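EH1AB1 (Metagenome, PDB 6RKY) hydrolyses esters, as a member of the alpha/beta-hydrolase fold family. Local coordinates at the ZK8 site. Coordinates in Å, arbitrary orientation; residue numbers count along the deposited sequence, not the author numbering.

The ZK8 site. Residues 38, 102-105, 174-176, 205, 223-224, 228, 232, 272, 300, 304. With ZK8 (hexyl-[2-(3-oxidanylpyridin-2-yl)pyridin-3-yl]oxy-phosphinic acid), chain B.
Phosphoryl oxygen O1 of ZK8 is gripped by three backbone N-H groups, the oxyanion hole of this alpha/beta-hydrolase ester hydrolase, all in nearly straight bonds. Gly103 N lies 2.7 Å from ZK8 O1, and Gly104 N, next in the HGGG stretch, 2.5 Å from ZK8 O1. Ala176 N, at 3.0 Å from ZK8 O1, starts helix 176-190, whose N-terminal end would probably help stabilise negative charge on O1. Ser175, the nucleophile in the GDSAG elbow, sits at the sharp turn between strand 169-174 and this helix and is covalently joined to the phosphorus, OG to ZK8 P01 1.6 Å; chi1 of 55° sets OG between its own N and carbonyl carbon. The catalytic His300 points NE2 at Ser175 OG through a weak hydrogen bond of 3.0 Å, while Leu224 CD2 caps the centre of one imidazole face and ZK8 O03, the bridging ester oxygen, lies at the ring edge. The bipyridine runs away from the serine; ZK8 is almost wholly buried, yet poorly ordered. Phe223, CG anti to its N (chi1 -178°), brings its ring tip to the outer hydroxypyridine, CZ to ZK8 C17 3.4 Å, edge-to-face with planes at 67°. An alanine here takes away the ring, and the hydroxypyridine would probably be held less firmly. Phe232 meets the same ring in the plane of its own, CZ to ZK8 C15 3.4 Å, with Gly103 and Gly104 against one face. The hexyl tail bends along Ala205, whose CB is 3.9 Å from ZK8 C03, towards Phe105.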
loop_
_atom_site.group_PDB
_atom_site.type_symbol
_atom_site.label_atom_id
_atom_site.label_comp_id
_atom_site.label_asym_id
_atom_site.label_seq_id
_atom_site.Cartn_x
_atom_site.Cartn_y
_atom_site.Cartn_z
ATOM N N LEU A 38 -26.525 21.377 4.904
ATOM C CA LEU A 38 -25.394 22.060 5.589
ATOM C C LEU A 38 -25.103 23.408 4.916
ATOM O O LEU A 38 -24.719 24.354 5.622
ATOM C CB LEU A 38 -24.161 21.151 5.533
ATOM C CG LEU A 38 -22.889 21.724 6.154
ATOM C CD1 LEU A 38 -23.111 22.024 7.632
ATOM C CD2 LEU A 38 -21.712 20.778 5.955
ATOM N N GLY A 102 -10.236 16.316 9.260
ATOM C CA GLY A 102 -10.846 16.965 8.088
ATOM C C GLY A 102 -12.117 17.730 8.450
ATOM O O GLY A 102 -12.533 17.679 9.623
ATOM N N GLY A 103 -12.737 18.379 7.455
ATOM C CA GLY A 103 -13.936 19.234 7.582
ATOM C C GLY A 103 -13.815 20.539 6.797
ATOM O O GLY A 103 -14.467 21.523 7.187
ATOM N N GLY A 104 -13.016 20.574 5.732
ATOM C CA GLY A 104 -12.854 21.756 4.859
ATOM C C GLY A 104 -12.344 22.990 5.599
ATOM O O GLY A 104 -12.704 24.096 5.185
ATOM N N PHE A 105 -11.518 22.811 6.628
ATOM C CA PHE A 105 -10.940 23.898 7.465
ATOM C C PHE A 105 -12.051 24.692 8.171
ATOM O O PHE A 105 -11.773 25.808 8.619
ATOM C CB PHE A 105 -10.080 24.842 6.622
ATOM C CG PHE A 105 -8.969 24.161 5.863
ATOM C CD1 PHE A 105 -7.783 23.801 6.494
ATOM C CD2 PHE A 105 -9.110 23.880 4.511
ATOM C CE1 PHE A 105 -6.778 23.160 5.790
ATOM C CE2 PHE A 105 -8.091 23.245 3.817
ATOM C CZ PHE A 105 -6.928 22.892 4.458
ATOM N N ASP A 174 -7.013 13.650 6.879
ATOM C CA ASP A 174 -8.088 13.280 5.919
ATOM C C ASP A 174 -8.744 14.553 5.356
ATOM O O ASP A 174 -8.997 15.496 6.124
ATOM C CB ASP A 174 -9.055 12.325 6.612
ATOM C CG ASP A 174 -9.900 13.029 7.648
ATOM O OD1 ASP A 174 -9.362 13.347 8.725
ATOM O OD2 ASP A 174 -11.081 13.287 7.349
ATOM N N SER A 175 -9.024 14.550 4.053
ATOM C CA SER A 175 -9.457 15.743 3.232
ATOM C C SER A 175 -8.609 16.987 3.507
ATOM O O SER A 175 -7.443 17.013 3.112
ATOM C CB SER A 175 -10.952 15.943 2.928
ATOM O OG SER A 175 -11.940 16.007 3.961
ATOM N N ALA A 176 -9.181 17.990 4.175
ATOM C CA ALA A 176 -8.491 19.258 4.530
ATOM C C ALA A 176 -7.240 18.968 5.385
ATOM O O ALA A 176 -6.198 19.614 5.166
ATOM C CB ALA A 176 -9.456 20.172 5.244
ATOM N N ALA A 205 -7.050 16.902 -0.321
ATOM C CA ALA A 205 -7.375 18.003 -1.261
ATOM C C ALA A 205 -6.082 18.716 -1.651
ATOM O O ALA A 205 -5.550 19.424 -0.818
ATOM C CB ALA A 205 -8.372 18.954 -0.636
ATOM N N PHE A 223 -22.309 12.235 -1.011
ATOM C CA PHE A 223 -22.046 12.771 0.352
ATOM C C PHE A 223 -21.309 14.113 0.253
ATOM O O PHE A 223 -21.951 15.142 0.572
ATOM C CB PHE A 223 -21.305 11.743 1.213
ATOM C CG PHE A 223 -21.044 12.192 2.631
ATOM C CD1 PHE A 223 -19.748 12.242 3.128
ATOM C CD2 PHE A 223 -22.086 12.595 3.454
ATOM C CE1 PHE A 223 -19.505 12.680 4.419
ATOM C CE2 PHE A 223 -21.840 13.036 4.744
ATOM C CZ PHE A 223 -20.553 13.069 5.229
ATOM N N LEU A 224 -20.034 14.120 -0.163
ATOM C CA LEU A 224 -19.315 15.388 -0.444
ATOM C C LEU A 224 -19.742 15.888 -1.829
ATOM O O LEU A 224 -19.375 15.247 -2.849
ATOM C CB LEU A 224 -17.793 15.212 -0.355
ATOM C CG LEU A 224 -16.976 16.497 -0.568
ATOM C CD1 LEU A 224 -17.434 17.595 0.384
ATOM C CD2 LEU A 224 -15.478 16.267 -0.435
ATOM N N HIS A 228 -21.439 21.698 -0.706
ATOM C CA HIS A 228 -20.608 21.571 0.525
ATOM C C HIS A 228 -19.278 22.304 0.319
ATOM O O HIS A 228 -18.901 23.107 1.175
ATOM C CB HIS A 228 -20.393 20.086 0.892
ATOM C CG HIS A 228 -21.605 19.414 1.452
ATOM N ND1 HIS A 228 -21.534 18.275 2.215
ATOM C CD2 HIS A 228 -22.920 19.724 1.368
ATOM C CE1 HIS A 228 -22.752 17.913 2.582
ATOM N NE2 HIS A 228 -23.617 18.794 2.085
ATOM N N PHE A 232 -17.693 25.573 2.349
ATOM C CA PHE A 232 -16.364 25.588 3.012
ATOM C C PHE A 232 -15.516 26.725 2.437
ATOM O O PHE A 232 -14.873 27.444 3.210
ATOM C CB PHE A 232 -15.621 24.260 2.869
ATOM C CG PHE A 232 -16.293 23.094 3.547
ATOM C CD1 PHE A 232 -16.689 23.171 4.869
ATOM C CD2 PHE A 232 -16.518 21.910 2.859
ATOM C CE1 PHE A 232 -17.317 22.102 5.483
ATOM C CE2 PHE A 232 -17.140 20.835 3.474
ATOM C CZ PHE A 232 -17.543 20.934 4.787
ATOM N N LEU A 272 -12.458 14.214 -4.962
ATOM C CA LEU A 272 -10.994 14.452 -4.774
ATOM C C LEU A 272 -10.134 13.297 -5.289
ATOM O O LEU A 272 -8.881 13.438 -5.203
ATOM C CB LEU A 272 -10.735 14.692 -3.282
ATOM C CG LEU A 272 -11.468 15.881 -2.668
ATOM C CD1 LEU A 272 -11.031 16.079 -1.244
ATOM C CD2 LEU A 272 -11.239 17.151 -3.465
ATOM N N HIS A 300 -15.962 9.534 -0.263
ATOM C CA HIS A 300 -15.306 10.488 0.659
ATOM C C HIS A 300 -15.922 10.342 2.054
ATOM O O HIS A 300 -17.150 10.229 2.131
ATOM C CB HIS A 300 -15.475 11.915 0.156
ATOM C CG HIS A 300 -14.564 12.862 0.844
ATOM N ND1 HIS A 300 -13.247 13.000 0.453
ATOM C CD2 HIS A 300 -14.738 13.671 1.910
ATOM C CE1 HIS A 300 -12.662 13.896 1.215
ATOM N NE2 HIS A 300 -13.558 14.331 2.116
ATOM N N SER A 304 -13.755 7.519 8.359
ATOM C CA SER A 304 -14.294 7.883 9.693
ATOM C C SER A 304 -15.801 7.652 9.776
ATOM O O SER A 304 -16.352 7.994 10.825
ATOM C CB SER A 304 -13.946 9.313 10.038
ATOM O OG SER A 304 -14.584 10.213 9.161
HETATM C C10 ZK8 B . -15.041 13.567 7.198
HETATM C C11 ZK8 B . -13.756 13.912 6.785
HETATM C C12 ZK8 B . -13.554 15.028 5.958
HETATM C C13 ZK8 B . -17.131 16.087 5.639
HETATM C C14 ZK8 B . -17.338 17.150 4.717
HETATM C C15 ZK8 B . -18.619 17.691 4.528
HETATM C C16 ZK8 B . -19.718 17.196 5.254
HETATM C C17 ZK8 B . -19.532 16.150 6.168
HETATM P P01 ZK8 B . -12.878 17.331 4.100
HETATM C C01 ZK8 B . -13.216 17.814 2.413
HETATM C C07 ZK8 B . -14.632 15.823 5.507
HETATM N N01 ZK8 B . -15.969 14.383 6.727
HETATM C C02 ZK8 B . -12.943 19.270 2.054
HETATM C C08 ZK8 B . -15.958 15.460 5.936
HETATM N N02 ZK8 B . -18.271 15.736 6.246
HETATM O O02 ZK8 B . -16.285 17.711 3.946
HETATM C C03 ZK8 B . -11.951 19.442 0.900
HETATM O O03 ZK8 B . -14.377 16.957 4.630
HETATM C C04 ZK8 B . -12.036 20.849 0.299
HETATM C C05 ZK8 B . -10.915 21.766 0.815
HETATM C C06 ZK8 B . -11.453 23.163 1.121
HETATM O O1 ZK8 B . -12.099 18.355 4.882
#